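Local coordinates for STING-associated CdnE c-di-GMP synthase (Flavobacteriaceae, PDB 6WT8), which probably joins two GTP molecules into the cyclic dinucleotide c-di-GMP, the signal sensed by a bacterial STING protein in CBASS antiphage defence, at residues K273-S278 and A337-E342. Residues are numbered along the deposited sequence; the frame is centred on the assembly and turned at random.
Sequences KGSIRS and AKKLIE
The loop of S275 and I276 meets the first turns of helix 336-360 where the CA atoms of S275 and K339 come within 5.2 Å of each other. The E342 carboxylate, acting as a bidentate acceptor, bridges two consecutive backbone amides, joining the connection between helices 253-266 and 278-287 to the C-terminal helix of this nucleotidyltransferase. Its OE2 accepts from S275 N at 2.9 Å, and OE1 accepts from I276 N, also at 2.9 Å. Both N-H groups approach from above the carboxylate plane, that of I276 more steeply, at 51° out of it. A water that accepts from G274 N can donate to E342 OE1, though it has other acceptors in reach, and extends the contact to G274. The S275 side chain has OG between its own backbone N and carbonyl carbon (chi1 63°), which puts this hydroxyl 3.1 Å from E342 CD and 3.2 Å from K338 O, a weak hydrogen bond that competes with another acceptor for the one proton. An alanine in place of E342 would probably leave the amides of S275 and I276 without their carboxylate acceptors and let the loop shift. Beside these polar contacts, the extended K339 chain runs past S275, its CE 3.7 Å from S275 O, and carries NZ to the carbonyls of I331 and F334. The I276 side chain lies aslant the lysine, its CD1 3.9 Å from K339 CB.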
# COMPACT_ATOMS: atom_id res chain seq x y z
N LYS A 273 -7.84 5.99 -12.85
CA LYS A 273 -7.78 4.54 -12.66
C LYS A 273 -7.21 3.92 -13.93
O LYS A 273 -7.85 3.13 -14.62
CB LYS A 273 -9.17 3.98 -12.28
CG LYS A 273 -9.68 4.49 -10.94
CD LYS A 273 -8.72 4.20 -9.78
CE LYS A 273 -9.28 4.77 -8.46
NZ LYS A 273 -8.51 4.40 -7.22
N GLY A 274 -5.96 4.27 -14.21
CA GLY A 274 -5.34 3.88 -15.43
C GLY A 274 -4.43 2.68 -15.25
O GLY A 274 -4.70 1.80 -14.43
N SER A 275 -3.39 2.62 -16.10
CA SER A 275 -2.49 1.48 -16.11
C SER A 275 -1.49 1.49 -14.97
O SER A 275 -0.98 0.41 -14.59
CB SER A 275 -1.73 1.42 -17.42
OG SER A 275 -0.90 2.52 -17.61
N ILE A 276 -1.15 2.67 -14.43
CA ILE A 276 -0.23 2.79 -13.31
C ILE A 276 -1.06 3.16 -12.10
O ILE A 276 -1.73 4.21 -12.11
CB ILE A 276 0.84 3.85 -13.57
CG1 ILE A 276 1.85 3.35 -14.62
CG2 ILE A 276 1.62 4.28 -12.27
CD1 ILE A 276 2.77 2.20 -14.19
N ARG A 277 -1.05 2.30 -11.09
CA ARG A 277 -1.82 2.48 -9.88
C ARG A 277 -0.88 2.60 -8.68
O ARG A 277 0.34 2.57 -8.81
CB ARG A 277 -2.78 1.32 -9.65
CG ARG A 277 -3.68 0.98 -10.85
CD ARG A 277 -4.84 1.92 -11.00
NE ARG A 277 -5.74 1.37 -12.02
CZ ARG A 277 -6.90 0.75 -11.78
NH1 ARG A 277 -7.34 0.62 -10.53
NH2 ARG A 277 -7.61 0.28 -12.80
N SER A 278 -1.48 2.73 -7.50
CA SER A 278 -0.68 2.83 -6.28
C SER A 278 0.34 1.69 -6.17
O SER A 278 1.52 1.95 -5.85
CB SER A 278 -1.64 2.84 -5.09
OG SER A 278 -0.92 2.90 -3.89
N ALA A 337 3.45 -1.17 -22.71
CA ALA A 337 3.45 0.08 -23.47
C ALA A 337 2.42 1.07 -22.97
O ALA A 337 2.68 2.28 -23.01
CB ALA A 337 3.22 -0.24 -24.95
N LYS A 338 1.26 0.60 -22.48
CA LYS A 338 0.29 1.52 -21.88
C LYS A 338 0.81 2.11 -20.57
O LYS A 338 0.60 3.30 -20.27
CB LYS A 338 -1.03 0.81 -21.66
CG LYS A 338 -1.72 0.46 -23.00
CD LYS A 338 -2.98 -0.32 -22.69
CE LYS A 338 -3.61 -0.72 -24.01
NZ LYS A 338 -4.91 -1.45 -23.80
N LYS A 339 1.50 1.30 -19.77
CA LYS A 339 2.08 1.82 -18.53
C LYS A 339 3.12 2.87 -18.85
O LYS A 339 3.19 3.90 -18.17
CB LYS A 339 2.71 0.65 -17.74
CG LYS A 339 1.64 -0.23 -17.07
CD LYS A 339 2.27 -1.55 -16.55
CE LYS A 339 1.18 -2.35 -15.82
NZ LYS A 339 1.59 -3.78 -15.50
N LEU A 340 3.93 2.62 -19.89
CA LEU A 340 4.95 3.59 -20.25
C LEU A 340 4.37 4.93 -20.71
O LEU A 340 5.04 5.96 -20.51
CB LEU A 340 5.87 3.01 -21.32
CG LEU A 340 6.82 1.95 -20.77
CD1 LEU A 340 7.69 1.39 -21.92
CD2 LEU A 340 7.73 2.53 -19.63
N ILE A 341 3.18 4.96 -21.31
CA ILE A 341 2.58 6.26 -21.62
C ILE A 341 2.42 7.05 -20.32
O ILE A 341 2.74 8.24 -20.25
CB ILE A 341 1.24 6.10 -22.34
CG1 ILE A 341 1.51 5.49 -23.73
CG2 ILE A 341 0.51 7.49 -22.42
CD1 ILE A 341 2.82 6.10 -24.45
N GLU A 342 1.87 6.41 -19.29
CA GLU A 342 1.65 7.14 -18.03
C GLU A 342 2.99 7.52 -17.40
O GLU A 342 3.14 8.62 -16.86
CB GLU A 342 0.79 6.28 -17.10
CG GLU A 342 -0.58 6.06 -17.76
CD GLU A 342 -1.63 5.46 -16.84
OE1 GLU A 342 -1.39 5.31 -15.62
OE2 GLU A 342 -2.71 5.10 -17.38
O HOH W 1 -3.48 5.81 -13.74
O HOH W 2 -2.80 3.68 -19.45